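Local structure of penicillin-binding protein 2B (Streptococcus pneumoniae, 2WAD) at residues A[58-63]-A[220-224]; A[272-278]-A[304-308]; A[382-387]-A[631-635]. The protein probably acts as a penicillin-binding transpeptidase that forms peptide cross-links between adjacent glycan strands as part of the elongasome that builds peripheral peptidoglycan. All blocks are in the same frame, centred on the assembly; numbering follows the deposited sequence.

Contact 1. Residues A[58-63]-A[220-224]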
loop_
_atom_site.group_PDB
_atom_site.type_symbol
_atom_site.label_atom_id
_atom_site.label_comp_id
_atom_site.label_asym_id
_atom_site.label_seq_id
_atom_site.Cartn_x
_atom_site.Cartn_y
_atom_site.Cartn_z
ATOM N N SER A 58 15.323 -20.059 -2.241
ATOM C CA SER A 58 15.407 -19.878 -3.687
ATOM C C SER A 58 15.264 -18.411 -4.097
ATOM O O SER A 58 15.331 -17.513 -3.254
ATOM C CB SER A 58 14.357 -20.732 -4.395
ATOM O OG SER A 58 14.633 -22.113 -4.239
ATOM N N ALA A 59 15.076 -18.192 -5.395
ATOM C CA ALA A 59 14.912 -16.867 -5.987
ATOM C C ALA A 59 13.484 -16.356 -5.846
ATOM O O ALA A 59 12.537 -17.127 -5.974
ATOM C CB ALA A 59 15.297 -16.902 -7.456
ATOM N N ARG A 60 13.356 -15.055 -5.595
ATOM C CA ARG A 60 12.072 -14.378 -5.410
ATOM C C ARG A 60 11.381 -14.195 -6.753
ATOM O O ARG A 60 12.042 -13.941 -7.760
ATOM C CB ARG A 60 12.267 -13.024 -4.727
ATOM C CG ARG A 60 10.982 -12.421 -4.160
ATOM C CD ARG A 60 11.234 -11.135 -3.369
ATOM N NE ARG A 60 10.026 -10.620 -2.723
ATOM C CZ ARG A 60 9.530 -11.070 -1.578
ATOM N NH1 ARG A 60 10.140 -12.069 -0.943
ATOM N NH2 ARG A 60 8.421 -10.527 -1.082
ATOM N N GLY A 61 10.063 -14.380 -6.777
ATOM C CA GLY A 61 9.278 -14.027 -7.951
ATOM C C GLY A 61 9.362 -12.529 -8.208
ATOM O O GLY A 61 9.824 -11.765 -7.354
ATOM N N GLU A 62 8.925 -12.102 -9.387
ATOM C CA GLU A 62 9.070 -10.703 -9.775
ATOM C C GLU A 62 7.740 -10.031 -10.072
ATOM O O GLU A 62 6.698 -10.694 -10.095
ATOM C CB GLU A 62 10.041 -10.586 -10.955
ATOM C CG GLU A 62 11.502 -10.660 -10.542
ATOM C CD GLU A 62 12.419 -11.103 -11.675
ATOM O OE1 GLU A 62 13.643 -10.839 -11.628
ATOM O OE2 GLU A 62 11.916 -11.744 -12.619
ATOM N N ILE A 63 7.798 -8.719 -10.300
ATOM C CA ILE A 63 6.623 -7.864 -10.388
ATOM C C ILE A 63 6.581 -7.182 -11.760
ATOM O O ILE A 63 7.543 -6.537 -12.163
ATOM C CB ILE A 63 6.672 -6.728 -9.330
ATOM C CG1 ILE A 63 7.189 -7.225 -7.976
ATOM C CG2 ILE A 63 5.356 -5.989 -9.251
ATOM C CD1 ILE A 63 6.165 -7.892 -7.112
ATOM N N SER A 220 24.929 -15.210 -5.333
ATOM C CA SER A 220 23.703 -14.901 -4.587
ATOM C C SER A 220 22.796 -13.911 -5.354
ATOM O O SER A 220 22.854 -13.867 -6.583
ATOM C CB SER A 220 24.088 -14.350 -3.212
ATOM O OG SER A 220 22.963 -14.207 -2.361
ATOM N N TRP A 221 21.958 -13.143 -4.650
ATOM C CA TRP A 221 21.142 -12.072 -5.261
ATOM C C TRP A 221 21.032 -10.785 -4.449
ATOM O O TRP A 221 20.976 -10.798 -3.214
ATOM C CB TRP A 221 19.682 -12.481 -5.510
ATOM C CG TRP A 221 19.489 -13.746 -6.225
ATOM C CD1 TRP A 221 19.555 -13.953 -7.570
ATOM C CD2 TRP A 221 19.164 -15.003 -5.633
ATOM N NE1 TRP A 221 19.313 -15.277 -7.852
ATOM C CE2 TRP A 221 19.071 -15.944 -6.679
ATOM C CE3 TRP A 221 18.955 -15.429 -4.317
ATOM C CZ2 TRP A 221 18.782 -17.293 -6.448
ATOM C CZ3 TRP A 221 18.671 -16.769 -4.088
ATOM C CH2 TRP A 221 18.584 -17.686 -5.150
ATOM N N ASP A 222 20.950 -9.673 -5.168
ATOM C CA ASP A 222 20.344 -8.475 -4.618
ATOM C C ASP A 222 19.000 -8.330 -5.322
ATOM O O ASP A 222 18.804 -8.807 -6.441
ATOM C CB ASP A 222 21.234 -7.248 -4.842
ATOM C CG ASP A 222 22.542 -7.329 -4.062
ATOM O OD1 ASP A 222 22.484 -7.387 -2.814
ATOM O OD2 ASP A 222 23.621 -7.338 -4.695
ATOM N N ARG A 223 18.056 -7.705 -4.637
ATOM C CA ARG A 223 16.787 -7.385 -5.249
ATOM C C ARG A 223 16.831 -5.892 -5.530
ATOM O O ARG A 223 17.030 -5.097 -4.607
ATOM C CB ARG A 223 15.674 -7.696 -4.255
ATOM C CG ARG A 223 14.296 -7.191 -4.631
ATOM C CD ARG A 223 13.667 -8.078 -5.694
ATOM N NE ARG A 223 12.217 -8.115 -5.575
ATOM C CZ ARG A 223 11.475 -9.111 -6.046
ATOM N NH1 ARG A 223 12.053 -10.134 -6.653
ATOM N NH2 ARG A 223 10.163 -9.103 -5.898
ATOM N N LYS A 224 16.654 -5.504 -6.791
ATOM C CA LYS A 224 16.515 -4.079 -7.086
ATOM C C LYS A 224 15.180 -3.612 -7.692
ATOM O O LYS A 224 14.548 -4.342 -8.446
ATOM C CB LYS A 224 17.751 -3.523 -7.800
ATOM C CG LYS A 224 17.722 -3.535 -9.310
ATOM C CD LYS A 224 18.829 -2.632 -9.826
ATOM C CE LYS A 224 19.624 -3.327 -10.918
ATOM N NZ LYS A 224 18.764 -3.548 -12.114
#

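Contact 2. Residues A[272-278]-A[304-308]. Unlike the reference sequence in segment 272-278: Val-275 (reference Thr). Unlike the reference sequence in segment 304-308: Lys-306 (reference Asn).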
loop_
_atom_site.group_PDB
_atom_site.type_symbol
_atom_site.label_atom_id
_atom_site.label_comp_id
_atom_site.label_asym_id
_atom_site.label_seq_id
_atom_site.Cartn_x
_atom_site.Cartn_y
_atom_site.Cartn_z
ATOM N N TYR A 272 2.169 -9.611 -1.016
ATOM C CA TYR A 272 2.179 -10.834 -1.812
ATOM C C TYR A 272 3.403 -11.701 -1.542
ATOM O O TYR A 272 3.795 -12.524 -2.371
ATOM C CB TYR A 272 2.034 -10.518 -3.303
ATOM C CG TYR A 272 0.650 -10.001 -3.621
ATOM C CD1 TYR A 272 0.368 -8.646 -3.565
ATOM C CD2 TYR A 272 -0.390 -10.873 -3.892
ATOM C CE1 TYR A 272 -0.911 -8.158 -3.814
ATOM C CE2 TYR A 272 -1.660 -10.403 -4.146
ATOM C CZ TYR A 272 -1.923 -9.055 -4.109
ATOM O OH TYR A 272 -3.201 -8.605 -4.355
ATOM N N GLU A 273 3.969 -11.523 -0.352
ATOM C CA GLU A 273 5.111 -12.291 0.127
ATOM C C GLU A 273 4.937 -13.805 -0.021
ATOM O O GLU A 273 5.848 -14.497 -0.446
ATOM C CB GLU A 273 5.415 -11.917 1.588
ATOM C CG GLU A 273 6.285 -12.909 2.357
ATOM C CD GLU A 273 7.656 -13.126 1.742
ATOM O OE1 GLU A 273 8.301 -12.154 1.270
ATOM O OE2 GLU A 273 8.098 -14.293 1.764
ATOM N N GLU A 274 3.779 -14.333 0.347
ATOM C CA GLU A 274 3.551 -15.770 0.227
ATOM C C GLU A 274 3.663 -16.199 -1.239
ATOM O O GLU A 274 4.086 -17.304 -1.540
ATOM C CB GLU A 274 2.159 -16.108 0.778
ATOM C CG GLU A 274 1.990 -17.546 1.249
ATOM C CD GLU A 274 0.552 -18.050 1.188
ATOM O OE1 GLU A 274 -0.402 -17.300 1.501
ATOM O OE2 GLU A 274 0.385 -19.233 0.827
ATOM N N VAL A 275 3.238 -15.340 -2.161
ATOM C CA VAL A 275 3.296 -15.671 -3.579
ATOM C C VAL A 275 4.720 -15.516 -4.113
ATOM O O VAL A 275 5.174 -16.340 -4.895
ATOM C CB VAL A 275 2.343 -14.786 -4.417
ATOM C CG1 VAL A 275 2.530 -15.094 -5.904
ATOM C CG2 VAL A 275 0.887 -14.991 -4.011
ATOM N N LEU A 276 5.428 -14.472 -3.693
ATOM C CA LEU A 276 6.720 -14.151 -4.290
ATOM C C LEU A 276 7.862 -15.039 -3.765
ATOM O O LEU A 276 8.828 -15.315 -4.491
ATOM C CB LEU A 276 7.048 -12.666 -4.113
ATOM C CG LEU A 276 6.123 -11.630 -4.768
ATOM C CD1 LEU A 276 6.260 -10.287 -4.065
ATOM C CD2 LEU A 276 6.377 -11.478 -6.257
ATOM N N GLN A 277 7.744 -15.510 -2.525
ATOM C CA GLN A 277 8.826 -16.276 -1.883
ATOM C C GLN A 277 9.185 -17.565 -2.617
ATOM O O GLN A 277 8.329 -18.405 -2.862
ATOM C CB GLN A 277 8.496 -16.601 -0.422
ATOM C CG GLN A 277 9.633 -17.283 0.359
ATOM C CD GLN A 277 10.814 -16.357 0.561
ATOM O OE1 GLN A 277 10.646 -15.216 0.998
ATOM N NE2 GLN A 277 12.005 -16.822 0.211
ATOM N N GLY A 278 10.456 -17.732 -2.966
ATOM C CA GLY A 278 10.873 -18.923 -3.686
ATOM C C GLY A 278 10.509 -20.183 -2.922
ATOM O O GLY A 278 10.525 -20.204 -1.692
ATOM N N LYS A 304 12.183 -20.784 -8.331
ATOM C CA LYS A 304 11.862 -19.370 -8.312
ATOM C C LYS A 304 10.419 -19.139 -7.853
ATOM O O LYS A 304 9.498 -19.854 -8.259
ATOM C CB LYS A 304 12.090 -18.786 -9.713
ATOM C CG LYS A 304 11.819 -17.294 -9.842
ATOM C CD LYS A 304 12.401 -16.762 -11.145
ATOM C CE LYS A 304 12.110 -15.276 -11.309
ATOM N NZ LYS A 304 13.176 -14.600 -12.083
ATOM N N GLY A 305 10.229 -18.160 -6.978
ATOM C CA GLY A 305 8.877 -17.740 -6.630
ATOM C C GLY A 305 8.034 -17.408 -7.850
ATOM O O GLY A 305 8.560 -17.301 -8.968
ATOM N N LYS A 306 6.722 -17.278 -7.640
ATOM C CA LYS A 306 5.826 -16.955 -8.741
ATOM C C LYS A 306 5.809 -15.445 -8.913
ATOM O O LYS A 306 6.350 -14.720 -8.073
ATOM C CB LYS A 306 4.408 -17.505 -8.541
ATOM C CG LYS A 306 4.301 -19.040 -8.400
ATOM C CD LYS A 306 5.255 -19.775 -9.336
ATOM C CE LYS A 306 5.337 -21.265 -9.046
ATOM N NZ LYS A 306 6.417 -21.934 -9.844
ATOM N N ASN A 307 5.204 -14.991 -10.008
ATOM C CA ASN A 307 5.214 -13.582 -10.380
ATOM C C ASN A 307 3.803 -13.032 -10.250
ATOM O O ASN A 307 2.836 -13.788 -10.386
ATOM C CB ASN A 307 5.708 -13.406 -11.826
ATOM C CG ASN A 307 7.004 -14.155 -12.101
ATOM O OD1 ASN A 307 7.004 -15.161 -12.807
ATOM N ND2 ASN A 307 8.110 -13.670 -11.541
ATOM N N ILE A 308 3.693 -11.734 -9.969
ATOM C CA ILE A 308 2.413 -11.051 -10.038
ATOM C C ILE A 308 2.479 -10.032 -11.171
ATOM O O ILE A 308 3.520 -9.397 -11.376
ATOM C CB ILE A 308 2.055 -10.330 -8.712
ATOM C CG1 ILE A 308 3.186 -9.391 -8.290
ATOM C CG2 ILE A 308 1.780 -11.353 -7.613
ATOM C CD1 ILE A 308 2.855 -8.442 -7.140
#

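Contact 3. Residues A[382-387]-A[631-635]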
loop_
_atom_site.group_PDB
_atom_site.type_symbol
_atom_site.label_atom_id
_atom_site.label_comp_id
_atom_site.label_asym_id
_atom_site.label_seq_id
_atom_site.Cartn_x
_atom_site.Cartn_y
_atom_site.Cartn_z
ATOM N N PHE A 382 -8.555 14.066 3.186
ATOM C CA PHE A 382 -8.958 15.384 2.703
ATOM C C PHE A 382 -10.444 15.584 2.941
ATOM O O PHE A 382 -11.210 14.611 2.885
ATOM C CB PHE A 382 -8.654 15.526 1.203
ATOM C CG PHE A 382 -7.242 15.142 0.833
ATOM C CD1 PHE A 382 -6.212 16.080 0.862
ATOM C CD2 PHE A 382 -6.942 13.832 0.500
ATOM C CE1 PHE A 382 -4.909 15.715 0.543
ATOM C CE2 PHE A 382 -5.635 13.454 0.176
ATOM C CZ PHE A 382 -4.622 14.385 0.197
ATOM N N VAL A 383 -10.856 16.829 3.184
ATOM C CA VAL A 383 -12.279 17.138 3.208
ATOM C C VAL A 383 -12.805 16.890 1.806
ATOM O O VAL A 383 -12.220 17.324 0.831
ATOM C CB VAL A 383 -12.667 18.562 3.704
ATOM C CG1 VAL A 383 -11.794 19.083 4.834
ATOM C CG2 VAL A 383 -12.800 19.548 2.576
ATOM N N PRO A 384 -13.894 16.134 1.691
ATOM C CA PRO A 384 -14.299 15.668 0.367
ATOM C C PRO A 384 -15.224 16.648 -0.355
ATOM O O PRO A 384 -15.277 16.631 -1.574
ATOM C CB PRO A 384 -15.012 14.363 0.684
ATOM C CG PRO A 384 -15.617 14.620 2.065
ATOM C CD PRO A 384 -14.654 15.507 2.783
ATOM N N GLY A 385 -15.904 17.513 0.391
ATOM C CA GLY A 385 -16.844 18.474 -0.167
ATOM C C GLY A 385 -18.040 17.808 -0.831
ATOM O O GLY A 385 -18.404 16.671 -0.488
ATOM N N SER A 386 -18.614 18.492 -1.821
ATOM C CA SER A 386 -19.938 18.186 -2.359
ATOM C C SER A 386 -20.056 16.892 -3.160
ATOM O O SER A 386 -21.149 16.501 -3.568
ATOM C CB SER A 386 -20.423 19.362 -3.221
ATOM O OG SER A 386 -21.061 20.359 -2.432
ATOM N N VAL A 387 -18.936 16.267 -3.475
ATOM C CA VAL A 387 -18.996 14.988 -4.171
ATOM C C VAL A 387 -19.878 13.990 -3.414
ATOM O O VAL A 387 -20.571 13.209 -4.031
ATOM C CB VAL A 387 -17.611 14.413 -4.462
ATOM C CG1 VAL A 387 -16.873 15.342 -5.432
ATOM C CG2 VAL A 387 -16.801 14.238 -3.156
ATOM N N ASN A 631 -12.075 23.211 -1.437
ATOM C CA ASN A 631 -11.787 22.063 -2.308
ATOM C C ASN A 631 -12.466 22.082 -3.700
ATOM O O ASN A 631 -13.657 22.419 -3.829
ATOM C CB ASN A 631 -11.906 20.737 -1.524
ATOM C CG ASN A 631 -10.891 20.646 -0.361
ATOM O OD1 ASN A 631 -10.364 21.674 0.092
ATOM N ND2 ASN A 631 -10.573 19.421 0.089
ATOM N N THR A 632 -11.675 21.778 -4.739
ATOM C CA THR A 632 -12.163 21.547 -6.111
ATOM C C THR A 632 -12.222 20.056 -6.529
ATOM O O THR A 632 -11.699 19.640 -7.565
ATOM C CB THR A 632 -11.438 22.460 -7.141
ATOM O OG1 THR A 632 -10.260 21.841 -7.672
ATOM C CG2 THR A 632 -11.015 23.746 -6.480
ATOM N N ASN A 633 -12.883 19.230 -5.727
ATOM C CA ASN A 633 -12.822 17.783 -5.951
ATOM C C ASN A 633 -13.843 17.359 -7.006
ATOM O O ASN A 633 -14.779 18.095 -7.292
ATOM C CB ASN A 633 -13.115 17.066 -4.625
ATOM C CG ASN A 633 -12.120 17.424 -3.524
ATOM O OD1 ASN A 633 -10.963 17.811 -3.780
ATOM N ND2 ASN A 633 -12.583 17.323 -2.284
ATOM N N ALA A 634 -13.700 16.165 -7.574
ATOM C CA ALA A 634 -14.666 15.713 -8.580
ATOM C C ALA A 634 -14.636 14.187 -8.622
ATOM O O ALA A 634 -13.589 13.595 -8.436
ATOM C CB ALA A 634 -14.308 16.282 -9.972
ATOM N N VAL A 635 -15.784 13.563 -8.871
ATOM C CA VAL A 635 -15.859 12.128 -9.148
ATOM C C VAL A 635 -16.647 11.945 -10.455
ATOM O O VAL A 635 -17.512 12.750 -10.766
ATOM C CB VAL A 635 -16.539 11.346 -7.976
ATOM C CG1 VAL A 635 -15.736 11.468 -6.696
ATOM C CG2 VAL A 635 -17.963 11.835 -7.719
#

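Contact 1. Residues A[58-63]-A[220-224]
This is a loop-on-strand contact in the region of the PBP dimerisation domain: segment 58-63, which leads from strand 51-55 into strand 63-64, runs alongside, and in the same direction as, outer strand 215-225 of a three-stranded antiparallel sheet. The backbones stay well apart, with the nearest CA pairs at 7.9 Å (Ala-59 to Trp-221) and 8.4 Å (Arg-60 to Arg-223), so long side chains from the strand bridge the gap. Trp-221 and Arg-223, two positions apart, both direct their CA-to-CB bonds toward the loop. The indole lies against Ala-59, whose CA sits over one ring face and whose CB is 3.6 Å from Trp-221 CZ2. The loop covers 105 Å² of Arg-223. Arg-60 CD rests over one face of the Arg-223 guanidinium, 3.4 Å from its CZ. The two arginines bring like charges close, Arg-60 NE being 3.5 Å from Arg-223 NH2, but Glu-269 forms salt bridges with both, and Glu-273 adds one to Arg-60. Gly-61 supplies the polar link across the segments through its carbonyl, which lies near the guanidinium plane of Arg-223 and accepts a bifurcated pair of hydrogen bonds, 2.8 Å from NH1 and 3.1 Å from NH2 to Gly-61 O.

Contact 2. Residues A[272-278]-A[304-308]
Lys-304 opens the segment with its CA-to-CB bond directed away from 272-278; its ammonium instead meets Gly-557 O and Glu-62. At Gly-305 the backbones come closest, with CA only 3.7 Å from that of Gly-278. Its CA makes a nearly linear CA-H...O contact with Leu-276 O (3.2 Å, 173° at the hydrogen), and an ideal CB would lie 1.7 Å from that oxygen, a clash that glycine avoids. Lys-306, which differs from the reference sequence, gives the hydrogen bond between the segments, from N to Val-275 O at 3.3 Å. Its CB also packs 4.0 Å from CG1 of Val-275, another such departure, while its ammonium forms a salt bridge with Asp-552. Strand 307-310 begins at Asn-307, and Ile-308 then points toward the short helix 273-276. Ile-308 CG2 lies 4.2 Å from Val-275 CG1 and 4.3 Å from Tyr-272 CD2, and its CG1 is 4.3 Å from Leu-276 CD2. The contact thus packs this single-turn helix and its exit against the start of strand 307-310. A single backbone hydrogen bond and no salt bridge between the segments imply a fit that rests largely on close glycine backbone packing and apolar burial around Ile-308.

Contact 3. Residues A[382-387]-A[631-635]
Two asparagine side chains, both with chi1 in the m well and CA-to-CB bonds directed toward the other segment, join the loop leading into strand 634-638 to the loop just before Ser-386, the probable acyl-ester nucleophile. Asn-633 (chi1 -60°, chi2 -26°) places ND2 between two successive carbonyls: it donates a well-directed hydrogen bond to Pro-384 O (2.9 Å, 170°) and a weak one to Val-383 O (3.1 Å, 133°). Asn-631 (chi1 -62°, chi2 20°) sends ND2 to Val-383 O as well, at 2.8 Å but only 123°, hence also weak. Its OD1 accepts from His-653 N, and OD1 of Asn-633 from Phe-651 N. Val-387, an m rotamer, turns its side chain onto the strand, with CG1 3.9 Å from Ala-634 CA and CB 4.1 Å from Val-635 CG1. Gly-385 has positive phi (64°), which favours glycine. Ser-386 makes no contact with 631-635; its OG instead hydrogen-bonds Lys-389 and Ser-443, consistent with the SxxK pattern of penicillin-binding transpeptidases. Amide donors against main-chain carbonyls, joined by valine packing, imply that the approach to the nucleophile is tied to the central sheet while the serine hydroxyl faces other partners.

In the fold
Contacts 1 and 2 form one continuous packed region, with centres 10 Å apart. The loop 58-63 joins them: Ala-59 O lies 2.7 Å from Gly-305 N and Gly-61 N 2.8 Å from Leu-276 O, both probable hydrogen bonds, while Ile-63 CD1 packs 3.4 Å from Ile-308 CD1. Contact 3 belongs to the transpeptidase domain on the opposite side of the chain's centre. Its centre is 42 Å from that of contact 1 and 38 Å from that of contact 2, with nearest atoms about 24 Å and 22 Å away. Of the three, contact 3 alone holds the presumed nucleophile, Ser-386; a bound zinc ion lies about 5 Å from the Val-383 side chain.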